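Local coordinates for pyridoxamine 5'-phosphate oxidase-related, FMN-binding protein (Mycobacterium smegmatis, PDB 6ECI), which binds flavin-adenine dinucleotide and probably sequesters it, a role linked to protecting mycobacteria against hypoxic and oxidative stress, at residues 17-22 and 37-42; 21-26 and 66-71; 80-85 and 120-125. All coordinates share one frame; numbering follows the deposited sequence.

How the contacts relate
All three contacts join neighbouring strands of one antiparallel sheet. Contact 2 is the core of the set, with every touching residue buried; contacts 1 and 3 are partly buried and each borders a different FAD. Contacts 1 and 2 share Leu21 and Gly22 on strand 21-28 and pack together through Phe39 and Phe67, while contact 3 abuts contact 2 because strands 64-72 and 77-88 are neighbours. The chemistry follows position: contact 1 offers a backbone N-H to the flavin and uses a side-chain amide to bind the partner segment, contact 2 gathers charges at the subunit interface, and contact 3 offers a hydroxyl and a guanidinium to the adenine and diphosphate.

Contact 1: 17-22 and 37-42; sequences KSVALG and INFVVQ. With FAD (flavin-adenine dinucleotide), chain U.
Ala20 O is gripped by two N-H groups from 37-42. The nearer donor, Asn38 ND2, sits 2.8 Å from Ala20 O, with the oxygen almost in the plane of the side-chain amide. Phe39 N reaches Ala20 O at 3.3 Å, coming from above the carbonyl plane. The Asn38 CG is anti to its backbone N (chi1 175°), which swings the amide across to Ala20; because OD1 also accepts from the backbone N of Leu104, both ends of the amide are held and its rotation is fixed. Next to the non-hydrogen-bonded pair Leu21 and Asn38, Gly22 and Ile37 form an antiparallel hydrogen-bonded pair: Gly22 N to Ile37 O is 2.9 Å and Ile37 N to Gly22 O is 2.7 Å.

The Phe39 ring, its CG between backbone N and carbonyl carbon (chi1 80°), folds back against 19-22. It presents an edge to Leu21 C and Gly22 N, and its CZ lies 4.1 Å from Val19 CG2. A water donates to both Val19 O and Phe39 O, sitting over one ring face near the rim. Farther out, the aliphatic part of Lys17 crosses Val41 at about a right angle, CG to CB 3.9 Å, while its ammonium pairs with Asp14.

At the other end the strands meet the flavin. Asn38 N donates to FAD O4 at 3.1 Å, and Leu21 CD1 touches the ring methyl C7M at 3.9 Å. The same FAD is also bonded by Ser79 and Thr123 of the second subunit, an interface flavin site as in the split beta-barrel of the pyridoxamine 5'-phosphate oxidase family.

Contact 2: 21-26 and 66-71; sequences LGRIVT and LFEADD
Arg23 and Glu68 are joined twice, through their backbones and through their side chains. Arg23 N donates to Glu68 O at 2.9 Å and Glu68 N returns a bond to Arg23 O; two residues on, Val25 and Leu66 repeat this exchange, with Leu66 N to Val25 O at 2.8 Å and nearly straight (176°). Around Ile24 and Phe67, a non-hydrogen-bonded pair, CA-H...O contacts to Leu66 O and Arg23 O fill in.

The charged chemistry lies on the face of Arg23 and Glu68, whose side chains run side by side in the same direction. Bends at chi2 (138°) and chi3 (-75°) turn the Arg23 chain toward Glu68 and bring NE to 3.1 Å from Glu68 OE1, a salt bridge; NH2 adds a weak bond to the same oxygen. The guanidinium and carboxylate planes lie oblique to each other. A water accepts from Arg23 NH2 and Asp70 N and donates to Leu21 O, tying the strands together. Strands 21-28 and 64-72 are adjacent in the antiparallel sheet of the split barrel, and this face meets the second subunit, where NH1 of Arg23 pairs with Asp70 of that subunit and Asp70 with its Arg23.

Apolar contacts occupy both faces. Val25 CB meets Leu66 CB at 3.7 Å, on the same face as Arg23 and Glu68, at the next hydrogen-bonded pair. On the reverse face Ile24 CD1 comes to the edge of the Phe67 ring, 4.2 Å from CD1, while Phe67 CE1 lies 4.0 Å from Gly22 CA.

Contact 3: 80-85 and 120-125; sequences VIVRGV and TQITGR. With FAD (flavin-adenine dinucleotide), chain C.
Arg83 O accepts from two consecutive amides, Thr120 N at 2.6 Å and Gln121 N at 3.0 Å, which makes a classic beta bulge where 120-125 enters its strand. Beyond it the strands run antiparallel in regular register. Arg83 N donates to Gln121 O, and Ile81 and Thr123 exchange two backbone bonds.

Apolar packing fills the face of Val80, Val82 and Ile122. The Ile122 CG1 is anti to its backbone N (chi1 -176°), and its extended branch lays CD1 against both valines, 3.7 Å from Val80 CG1 and 3.6 Å from Val82 CG2. Cys12 and Trp13 of helix 9-16 pack on Ile122, closing this side of the sheet.

The other face, apart from Ile81, carries the polar groups. Arg83 and Gln121 lie side by side and point the same way, their flat groups turned 47° apart, with Gln121 OE1 at the edge of the guanidinium; the firmer polar partner of Arg83 is Ser32 O of the second subunit. A water donates to both Ile81 O and Thr123 OG1.

That hydroxyl in turn faces FAD, whose flavin end is held by the second subunit. Placed between backbone N and carbonyl carbon (chi1 56°), Thr123 OG1 donates to adenine N3A at 3.0 Å, while Ile81 CG1 and CD1 lie against C2A. Arg125 runs along the adenine to the diphosphate, with CB and CG against the ring. One face of its guanidinium covers adenine C8A, 3.4 Å above the plane, and its two terminal nitrogens divide the diphosphate between them: NH1 donates to O1P at 3.2 Å, and NH2 to O1A of the other phosphate at 2.8 Å.

Contact 1: 17-22 and 37-42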
loop_
_atom_site.group_PDB
_atom_site.type_symbol
_atom_site.label_atom_id
_atom_site.label_comp_id
_atom_site.label_asym_id
_atom_site.label_seq_id
_atom_site.Cartn_x
_atom_site.Cartn_y
_atom_site.Cartn_z
ATOM N N LYS B 17 -14.054 -4.532 -3.272
ATOM C CA LYS B 17 -15.220 -3.899 -2.668
ATOM C C LYS B 17 -15.373 -4.223 -1.189
ATOM O O LYS B 17 -16.241 -3.636 -0.533
ATOM C CB LYS B 17 -16.492 -4.314 -3.412
ATOM C CG LYS B 17 -16.477 -4.014 -4.893
ATOM C CD LYS B 17 -17.808 -3.448 -5.341
ATOM C CE LYS B 17 -17.999 -3.619 -6.834
ATOM N NZ LYS B 17 -18.025 -5.058 -7.219
ATOM N N SER B 18 -14.567 -5.134 -0.648
ATOM C CA SER B 18 -14.673 -5.518 0.753
ATOM C C SER B 18 -13.881 -4.605 1.685
ATOM O O SER B 18 -14.028 -4.719 2.905
ATOM C CB SER B 18 -14.203 -6.962 0.944
ATOM O OG SER B 18 -12.793 -7.055 0.864
ATOM N N VAL B 19 -13.038 -3.718 1.152
ATOM C CA VAL B 19 -12.202 -2.830 1.961
ATOM C C VAL B 19 -12.270 -1.421 1.384
ATOM O O VAL B 19 -12.454 -1.242 0.176
ATOM C CB VAL B 19 -10.737 -3.323 2.041
ATOM C CG1 VAL B 19 -10.672 -4.740 2.597
ATOM C CG2 VAL B 19 -10.061 -3.251 0.670
ATOM N N ALA B 20 -12.116 -0.417 2.249
ATOM C CA ALA B 20 -12.284 0.978 1.858
ATOM C C ALA B 20 -10.970 1.739 1.708
ATOM O O ALA B 20 -10.994 2.902 1.284
ATOM C CB ALA B 20 -13.169 1.712 2.876
ATOM N N LEU B 21 -9.833 1.127 2.030
ATOM C CA LEU B 21 -8.550 1.819 2.027
ATOM C C LEU B 21 -7.580 1.084 1.113
ATOM O O LEU B 21 -7.334 -0.114 1.293
ATOM C CB LEU B 21 -7.991 1.924 3.447
ATOM C CG LEU B 21 -6.824 2.891 3.636
ATOM C CD1 LEU B 21 -7.270 4.315 3.351
ATOM C CD2 LEU B 21 -6.269 2.777 5.045
ATOM N N GLY B 22 -7.037 1.804 0.134
ATOM C CA GLY B 22 -6.044 1.267 -0.775
ATOM C C GLY B 22 -4.915 2.255 -0.989
ATOM O O GLY B 22 -4.856 3.280 -0.303
ATOM N N ILE B 37 -5.287 5.972 -0.268
ATOM C CA ILE B 37 -6.493 6.654 -0.722
ATOM C C ILE B 37 -7.717 5.876 -0.268
ATOM O O ILE B 37 -7.715 4.641 -0.240
ATOM C CB ILE B 37 -6.520 6.834 -2.255
ATOM C CG1 ILE B 37 -6.336 5.489 -2.962
ATOM C CG2 ILE B 37 -5.477 7.843 -2.703
ATOM C CD1 ILE B 37 -6.929 5.452 -4.357
ATOM N N ASN B 38 -8.763 6.613 0.094
ATOM C CA ASN B 38 -10.093 6.046 0.241
ATOM C C ASN B 38 -10.695 5.873 -1.149
ATOM O O ASN B 38 -10.601 6.775 -1.986
ATOM C CB ASN B 38 -10.951 6.959 1.116
ATOM C CG ASN B 38 -12.392 6.505 1.215
ATOM O OD1 ASN B 38 -13.306 7.327 1.270
ATOM N ND2 ASN B 38 -12.605 5.195 1.237
ATOM N N PHE B 39 -11.285 4.707 -1.406
ATOM C CA PHE B 39 -11.706 4.357 -2.755
ATOM C C PHE B 39 -12.983 3.531 -2.711
ATOM O O PHE B 39 -13.316 2.916 -1.694
ATOM C CB PHE B 39 -10.621 3.566 -3.490
ATOM C CG PHE B 39 -10.579 2.108 -3.115
ATOM C CD1 PHE B 39 -9.924 1.694 -1.961
ATOM C CD2 PHE B 39 -11.198 1.154 -3.906
ATOM C CE1 PHE B 39 -9.886 0.353 -1.604
ATOM C CE2 PHE B 39 -11.166 -0.186 -3.556
ATOM C CZ PHE B 39 -10.507 -0.587 -2.402
ATOM N N VAL B 40 -13.696 3.523 -3.841
ATOM C CA VAL B 40 -14.723 2.528 -4.127
ATOM C C VAL B 40 -14.538 2.047 -5.557
ATOM O O VAL B 40 -13.922 2.713 -6.393
ATOM C CB VAL B 40 -16.169 3.042 -3.932
ATOM C CG1 VAL B 40 -16.316 3.765 -2.616
ATOM C CG2 VAL B 40 -16.580 3.937 -5.086
ATOM N N VAL B 41 -15.090 0.868 -5.828
ATOM C CA VAL B 41 -15.036 0.247 -7.144
ATOM C C VAL B 41 -16.342 0.542 -7.867
ATOM O O VAL B 41 -17.427 0.349 -7.303
ATOM C CB VAL B 41 -14.797 -1.266 -7.032
ATOM C CG1 VAL B 41 -14.819 -1.908 -8.404
ATOM C CG2 VAL B 41 -13.482 -1.539 -6.329
ATOM N N GLN B 42 -16.239 1.014 -9.108
ATOM C CA GLN B 42 -17.404 1.316 -9.940
ATOM C C GLN B 42 -17.129 0.812 -11.349
ATOM O O GLN B 42 -16.308 1.399 -12.063
ATOM C CB GLN B 42 -17.704 2.814 -9.960
ATOM C CG GLN B 42 -18.420 3.348 -8.742
ATOM C CD GLN B 42 -18.921 4.759 -8.961
ATOM O OE1 GLN B 42 -18.410 5.482 -9.816
ATOM N NE2 GLN B 42 -19.930 5.158 -8.193
HETATM P PA FAD U . 4.003 16.020 0.319
HETATM O O1A FAD U . 4.118 17.231 1.170
HETATM O O2A FAD U . 4.296 16.226 -1.172
HETATM O O5B FAD U . 4.892 14.834 0.860
HETATM C C5B FAD U . 6.263 15.039 1.260
HETATM C C4B FAD U . 6.756 13.763 1.893
HETATM O O4B FAD U . 5.874 13.396 2.972
HETATM C C3B FAD U . 6.769 12.548 0.974
HETATM O O3B FAD U . 7.969 12.491 0.210
HETATM C C2B FAD U . 6.665 11.383 1.965
HETATM O O2B FAD U . 7.926 10.942 2.453
HETATM C C1B FAD U . 5.813 11.984 3.091
HETATM N N9A FAD U . 4.417 11.573 3.032
HETATM C C8A FAD U . 3.435 12.088 2.227
HETATM N N7A FAD U . 2.267 11.511 2.370
HETATM C C5A FAD U . 2.501 10.538 3.338
HETATM C C6A FAD U . 1.660 9.584 3.936
HETATM N N6A FAD U . 0.366 9.439 3.647
HETATM N N1A FAD U . 2.209 8.770 4.868
HETATM C C2A FAD U . 3.501 8.913 5.167
HETATM N N3A FAD U . 4.388 9.774 4.664
HETATM C C4A FAD U . 3.817 10.569 3.746
HETATM N N1 FAD U . -5.452 12.018 -0.206
HETATM C C2 FAD U . -6.384 12.166 -1.191
HETATM O O2 FAD U . -6.259 13.022 -2.073
HETATM N N3 FAD U . -7.498 11.344 -1.208
HETATM C C4 FAD U . -7.785 10.344 -0.302
HETATM O O4 FAD U . -8.812 9.678 -0.423
HETATM C C4X FAD U . -6.787 10.194 0.742
HETATM N N5 FAD U . -6.976 9.272 1.646
HETATM C C5X FAD U . -6.019 9.129 2.640
HETATM C C6 FAD U . -6.202 8.149 3.613
HETATM C C7 FAD U . -5.272 7.966 4.631
HETATM C C7M FAD U . -5.506 6.898 5.666
HETATM C C8 FAD U . -4.127 8.779 4.678
HETATM C C8M FAD U . -3.105 8.609 5.770
HETATM C C9 FAD U . -3.941 9.761 3.709
HETATM C C9A FAD U . -4.875 9.938 2.694
HETATM N N10 FAD U . -4.713 10.920 1.697
HETATM C C10 FAD U . -5.651 11.076 0.704
HETATM C "C1'" FAD U . -3.537 11.798 1.694
HETATM C "C2'" FAD U . -2.532 11.442 0.605
HETATM O "O2'" FAD U . -1.647 10.421 1.066
HETATM C "C3'" FAD U . -1.736 12.691 0.228
HETATM O "O3'" FAD U . -1.900 12.980 -1.156
HETATM C "C4'" FAD U . -0.251 12.561 0.543
HETATM O "O4'" FAD U . -0.106 12.707 1.955
HETATM C "C5'" FAD U . 0.610 13.547 -0.222
HETATM O "O5'" FAD U . 0.168 14.888 0.072
HETATM P P FAD U . 1.174 16.102 0.085
HETATM O O1P FAD U . 0.811 17.050 1.232
HETATM O O2P FAD U . 1.268 16.745 -1.244
HETATM O O3P FAD U . 2.550 15.401 0.449
HETATM O O HOH W 1 -14.081 0.381 -1.270
#

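Contact 2: 21-26 and 66-71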
loop_
_atom_site.group_PDB
_atom_site.type_symbol
_atom_site.label_atom_id
_atom_site.label_comp_id
_atom_site.label_asym_id
_atom_site.label_seq_id
_atom_site.Cartn_x
_atom_site.Cartn_y
_atom_site.Cartn_z
ATOM N N LEU B 21 -9.833 1.127 2.030
ATOM C CA LEU B 21 -8.550 1.819 2.027
ATOM C C LEU B 21 -7.580 1.084 1.113
ATOM O O LEU B 21 -7.334 -0.114 1.293
ATOM C CB LEU B 21 -7.991 1.924 3.447
ATOM C CG LEU B 21 -6.824 2.891 3.636
ATOM C CD1 LEU B 21 -7.270 4.315 3.351
ATOM C CD2 LEU B 21 -6.269 2.777 5.045
ATOM N N GLY B 22 -7.037 1.804 0.134
ATOM C CA GLY B 22 -6.044 1.267 -0.775
ATOM C C GLY B 22 -4.915 2.255 -0.989
ATOM O O GLY B 22 -4.856 3.280 -0.303
ATOM N N ARG B 23 -4.020 1.979 -1.936
ATOM C CA ARG B 23 -2.824 2.793 -2.097
ATOM C C ARG B 23 -2.500 2.980 -3.571
ATOM O O ARG B 23 -2.424 2.002 -4.322
ATOM C CB ARG B 23 -1.635 2.155 -1.374
ATOM C CG ARG B 23 -1.790 2.125 0.137
ATOM C CD ARG B 23 -1.339 0.805 0.719
ATOM N NE ARG B 23 -2.291 -0.276 0.491
ATOM C CZ ARG B 23 -3.252 -0.622 1.343
ATOM N NH1 ARG B 23 -3.405 0.035 2.485
ATOM N NH2 ARG B 23 -4.062 -1.628 1.049
ATOM N N ILE B 24 -2.314 4.236 -3.974
ATOM C CA ILE B 24 -1.803 4.573 -5.296
ATOM C C ILE B 24 -0.282 4.591 -5.231
ATOM O O ILE B 24 0.303 5.198 -4.324
ATOM C CB ILE B 24 -2.346 5.933 -5.767
ATOM C CG1 ILE B 24 -3.843 5.852 -6.062
ATOM C CG2 ILE B 24 -1.594 6.415 -6.999
ATOM C CD1 ILE B 24 -4.177 5.273 -7.418
ATOM N N VAL B 25 0.365 3.924 -6.182
ATOM C CA VAL B 25 1.822 3.892 -6.269
ATOM C C VAL B 25 2.222 4.521 -7.595
ATOM O O VAL B 25 1.827 4.038 -8.664
ATOM C CB VAL B 25 2.374 2.461 -6.145
ATOM C CG1 VAL B 25 3.877 2.444 -6.381
ATOM C CG2 VAL B 25 2.045 1.884 -4.776
ATOM N N THR B 26 2.996 5.601 -7.528
ATOM C CA THR B 26 3.463 6.314 -8.706
ATOM C C THR B 26 4.978 6.214 -8.801
ATOM O O THR B 26 5.676 6.108 -7.787
ATOM C CB THR B 26 3.034 7.786 -8.675
ATOM O OG1 THR B 26 3.486 8.394 -7.458
ATOM C CG2 THR B 26 1.520 7.898 -8.761
ATOM N N LEU B 66 0.046 2.360 -10.083
ATOM C CA LEU B 66 -0.342 1.113 -9.444
ATOM C C LEU B 66 -1.397 1.399 -8.385
ATOM O O LEU B 66 -1.308 2.394 -7.659
ATOM C CB LEU B 66 0.863 0.428 -8.798
ATOM C CG LEU B 66 1.790 -0.354 -9.722
ATOM C CD1 LEU B 66 2.995 -0.861 -8.958
ATOM C CD2 LEU B 66 1.025 -1.504 -10.316
ATOM N N PHE B 67 -2.403 0.536 -8.307
ATOM C CA PHE B 67 -3.355 0.557 -7.206
ATOM C C PHE B 67 -3.347 -0.799 -6.522
ATOM O O PHE B 67 -3.415 -1.836 -7.188
ATOM C CB PHE B 67 -4.771 0.885 -7.666
ATOM C CG PHE B 67 -5.787 0.796 -6.565
ATOM C CD1 PHE B 67 -5.943 1.839 -5.668
ATOM C CD2 PHE B 67 -6.570 -0.335 -6.412
ATOM C CE1 PHE B 67 -6.869 1.762 -4.650
ATOM C CE2 PHE B 67 -7.497 -0.419 -5.394
ATOM C CZ PHE B 67 -7.647 0.632 -4.510
ATOM N N GLU B 68 -3.279 -0.787 -5.197
ATOM C CA GLU B 68 -3.264 -2.023 -4.437
ATOM C C GLU B 68 -4.160 -1.883 -3.217
ATOM O O GLU B 68 -4.306 -0.799 -2.649
ATOM C CB GLU B 68 -1.840 -2.403 -4.012
ATOM C CG GLU B 68 -1.711 -3.813 -3.476
ATOM C CD GLU B 68 -1.847 -3.878 -1.970
ATOM O OE1 GLU B 68 -1.875 -2.807 -1.329
ATOM O OE2 GLU B 68 -1.921 -5.002 -1.429
ATOM N N ALA B 69 -4.774 -3.001 -2.841
ATOM C CA ALA B 69 -5.545 -3.119 -1.616
ATOM C C ALA B 69 -5.508 -4.581 -1.193
ATOM O O ALA B 69 -5.388 -5.478 -2.033
ATOM C CB ALA B 69 -6.984 -2.633 -1.802
ATOM N N ASP B 70 -5.589 -4.819 0.114
ATOM C CA ASP B 70 -5.458 -6.173 0.631
ATOM C C ASP B 70 -6.257 -6.301 1.921
ATOM O O ASP B 70 -6.831 -5.330 2.421
ATOM C CB ASP B 70 -3.984 -6.541 0.844
ATOM C CG ASP B 70 -3.231 -5.509 1.662
ATOM O OD1 ASP B 70 -3.749 -5.082 2.713
ATOM O OD2 ASP B 70 -2.107 -5.139 1.266
ATOM N N ASP B 71 -6.285 -7.519 2.454
ATOM C CA ASP B 71 -6.920 -7.828 3.730
ATOM C C ASP B 71 -6.475 -9.224 4.141
ATOM O O ASP B 71 -5.946 -9.989 3.330
ATOM C CB ASP B 71 -8.446 -7.738 3.647
ATOM C CG ASP B 71 -9.089 -7.548 5.005
ATOM O OD1 ASP B 71 -8.584 -6.726 5.798
ATOM O OD2 ASP B 71 -10.095 -8.232 5.284
HETATM O O HOH W 2 -6.339 -2.852 1.740
#

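Contact 3: 80-85 and 120-125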
loop_
_atom_site.group_PDB
_atom_site.type_symbol
_atom_site.label_atom_id
_atom_site.label_comp_id
_atom_site.label_asym_id
_atom_site.label_seq_id
_atom_site.Cartn_x
_atom_site.Cartn_y
_atom_site.Cartn_z
ATOM N N VAL B 80 -4.937 -7.436 -4.183
ATOM C CA VAL B 80 -5.270 -7.136 -5.570
ATOM C C VAL B 80 -4.419 -5.953 -6.010
ATOM O O VAL B 80 -4.295 -4.968 -5.273
ATOM C CB VAL B 80 -6.771 -6.827 -5.740
ATOM C CG1 VAL B 80 -7.064 -6.307 -7.136
ATOM C CG2 VAL B 80 -7.600 -8.065 -5.453
ATOM N N ILE B 81 -3.824 -6.056 -7.196
ATOM C CA ILE B 81 -3.027 -4.985 -7.781
ATOM C C ILE B 81 -3.627 -4.619 -9.131
ATOM O O ILE B 81 -3.839 -5.491 -9.981
ATOM C CB ILE B 81 -1.548 -5.385 -7.934
ATOM C CG1 ILE B 81 -0.944 -5.744 -6.577
ATOM C CG2 ILE B 81 -0.754 -4.254 -8.564
ATOM C CD1 ILE B 81 0.469 -6.271 -6.666
ATOM N N VAL B 82 -3.891 -3.330 -9.328
ATOM C CA VAL B 82 -4.444 -2.808 -10.571
ATOM C C VAL B 82 -3.392 -1.921 -11.223
ATOM O O VAL B 82 -2.944 -0.934 -10.625
ATOM C CB VAL B 82 -5.744 -2.024 -10.330
ATOM C CG1 VAL B 82 -6.152 -1.267 -11.587
ATOM C CG2 VAL B 82 -6.853 -2.958 -9.880
ATOM N N ARG B 83 -2.992 -2.275 -12.441
ATOM C CA ARG B 83 -2.179 -1.405 -13.280
ATOM C C ARG B 83 -3.095 -0.666 -14.241
ATOM O O ARG B 83 -3.884 -1.293 -14.955
ATOM C CB ARG B 83 -1.125 -2.194 -14.063
ATOM C CG ARG B 83 -0.190 -3.018 -13.203
ATOM C CD ARG B 83 1.200 -3.120 -13.822
ATOM N NE ARG B 83 2.030 -4.104 -13.129
ATOM C CZ ARG B 83 3.087 -3.810 -12.372
ATOM N NH1 ARG B 83 3.470 -2.550 -12.209
ATOM N NH2 ARG B 83 3.767 -4.785 -11.784
ATOM N N GLY B 84 -2.994 0.655 -14.255
ATOM C CA GLY B 84 -3.829 1.432 -15.141
ATOM C C GLY B 84 -3.391 2.876 -15.216
ATOM O O GLY B 84 -2.274 3.228 -14.828
ATOM N N VAL B 85 -4.292 3.710 -15.729
ATOM C CA VAL B 85 -4.058 5.139 -15.880
ATOM C C VAL B 85 -5.096 5.888 -15.060
ATOM O O VAL B 85 -6.279 5.530 -15.063
ATOM C CB VAL B 85 -4.114 5.574 -17.359
ATOM C CG1 VAL B 85 -3.734 7.040 -17.493
ATOM C CG2 VAL B 85 -3.200 4.702 -18.203
ATOM N N THR B 120 -5.653 -1.281 -16.887
ATOM C CA THR B 120 -5.047 -1.980 -18.008
ATOM C C THR B 120 -4.741 -3.436 -17.676
ATOM O O THR B 120 -4.567 -4.249 -18.591
ATOM C CB THR B 120 -3.769 -1.243 -18.448
ATOM O OG1 THR B 120 -3.863 -0.906 -19.837
ATOM C CG2 THR B 120 -2.503 -2.075 -18.196
ATOM N N GLN B 121 -4.721 -3.778 -16.389
ATOM C CA GLN B 121 -4.460 -5.127 -15.913
ATOM C C GLN B 121 -4.853 -5.192 -14.444
ATOM O O GLN B 121 -4.601 -4.247 -13.693
ATOM C CB GLN B 121 -2.984 -5.499 -16.096
ATOM C CG GLN B 121 -2.588 -6.856 -15.539
ATOM C CD GLN B 121 -1.090 -7.100 -15.625
ATOM O OE1 GLN B 121 -0.290 -6.289 -15.156
ATOM N NE2 GLN B 121 -0.705 -8.220 -16.230
ATOM N N ILE B 122 -5.485 -6.292 -14.045
ATOM C CA ILE B 122 -5.786 -6.548 -12.641
ATOM C C ILE B 122 -5.373 -7.976 -12.317
ATOM O O ILE B 122 -5.645 -8.898 -13.093
ATOM C CB ILE B 122 -7.274 -6.313 -12.304
ATOM C CG1 ILE B 122 -7.516 -6.500 -10.803
ATOM C CG2 ILE B 122 -8.185 -7.225 -13.118
ATOM C CD1 ILE B 122 -8.832 -5.924 -10.313
ATOM N N THR B 123 -4.683 -8.151 -11.190
ATOM C CA THR B 123 -4.252 -9.464 -10.731
ATOM C C THR B 123 -4.507 -9.565 -9.237
ATOM O O THR B 123 -4.648 -8.556 -8.543
ATOM C CB THR B 123 -2.769 -9.727 -11.029
ATOM O OG1 THR B 123 -1.973 -8.683 -10.457
ATOM C CG2 THR B 123 -2.520 -9.782 -12.530
ATOM N N GLY B 124 -4.564 -10.794 -8.747
ATOM C CA GLY B 124 -4.855 -11.031 -7.344
ATOM C C GLY B 124 -4.280 -12.346 -6.876
ATOM O O GLY B 124 -4.213 -13.322 -7.631
ATOM N N ARG B 125 -3.869 -12.374 -5.612
ATOM C CA ARG B 125 -3.261 -13.554 -5.020
ATOM C C ARG B 125 -3.912 -13.859 -3.683
ATOM O O ARG B 125 -4.368 -12.961 -2.973
ATOM C CB ARG B 125 -1.752 -13.375 -4.806
ATOM C CG ARG B 125 -0.953 -13.186 -6.077
ATOM C CD ARG B 125 -0.782 -14.478 -6.844
ATOM N NE ARG B 125 0.078 -14.278 -8.003
ATOM C CZ ARG B 125 1.399 -14.407 -7.975
ATOM N NH1 ARG B 125 2.006 -14.742 -6.845
ATOM N NH2 ARG B 125 2.111 -14.202 -9.076
HETATM P PA FAD C . 5.419 -13.408 -9.943
HETATM O O1A FAD C . 4.652 -14.659 -10.165
HETATM O O2A FAD C . 6.769 -13.329 -10.659
HETATM O O5B FAD C . 4.560 -12.138 -10.309
HETATM C C5B FAD C . 3.914 -12.013 -11.594
HETATM C C4B FAD C . 2.892 -10.907 -11.516
HETATM O O4B FAD C . 1.839 -11.297 -10.611
HETATM C C3B FAD C . 3.405 -9.585 -10.963
HETATM O O3B FAD C . 4.002 -8.791 -11.983
HETATM C C2B FAD C . 2.129 -8.938 -10.417
HETATM O O2B FAD C . 1.434 -8.187 -11.406
HETATM C C1B FAD C . 1.310 -10.153 -9.963
HETATM N N9A FAD C . 1.343 -10.379 -8.523
HETATM C C8A FAD C . 2.326 -11.003 -7.799
HETATM N N7A FAD C . 2.095 -11.054 -6.509
HETATM C C5A FAD C . 0.866 -10.408 -6.374
HETATM C C6A FAD C . 0.067 -10.129 -5.253
HETATM N N6A FAD C . 0.381 -10.472 -4.002
HETATM N N1A FAD C . -1.100 -9.477 -5.469
HETATM C C2A FAD C . -1.426 -9.136 -6.717
HETATM N N3A FAD C . -0.747 -9.342 -7.847
HETATM C C4A FAD C . 0.402 -9.994 -7.605
HETATM N N1 FAD C . 5.383 -12.994 0.353
HETATM C C2 FAD C . 6.428 -13.129 1.218
HETATM O O2 FAD C . 7.560 -13.427 0.824
HETATM N N3 FAD C . 6.228 -12.928 2.572
HETATM C C4 FAD C . 5.034 -12.590 3.176
HETATM O O4 FAD C . 4.977 -12.437 4.395
HETATM C C4X FAD C . 3.929 -12.451 2.247
HETATM N N5 FAD C . 2.759 -12.134 2.729
HETATM C C5X FAD C . 1.704 -12.001 1.838
HETATM C C6 FAD C . 0.447 -11.665 2.335
HETATM C C7 FAD C . -0.644 -11.520 1.484
HETATM C C7M FAD C . -1.988 -11.155 2.056
HETATM C C8 FAD C . -0.475 -11.714 0.103
HETATM C C8M FAD C . -1.635 -11.569 -0.845
HETATM C C9 FAD C . 0.779 -12.051 -0.398
HETATM C C9A FAD C . 1.864 -12.196 0.459
HETATM N N10 FAD C . 3.147 -12.542 -0.015
HETATM C C10 FAD C . 4.203 -12.673 0.852
HETATM C "C1'" FAD C . 3.390 -12.742 -1.449
HETATM C "C2'" FAD C . 4.001 -11.514 -2.116
HETATM O "O2'" FAD C . 3.232 -10.353 -1.805
HETATM C "C3'" FAD C . 4.022 -11.714 -3.631
HETATM O "O3'" FAD C . 2.789 -12.295 -4.037
HETATM C "C4'" FAD C . 5.170 -12.592 -4.128
HETATM O "O4'" FAD C . 6.400 -12.132 -3.566
HETATM C "C5'" FAD C . 5.259 -12.617 -5.638
HETATM O "O5'" FAD C . 6.287 -13.549 -6.033
HETATM P P FAD C . 6.203 -14.319 -7.403
HETATM O O1P FAD C . 5.117 -15.394 -7.302
HETATM O O2P FAD C . 7.542 -14.786 -7.826
HETATM O O3P FAD C . 5.682 -13.201 -8.394
HETATM O O HOH W 3 -1.699 -6.164 -11.536
#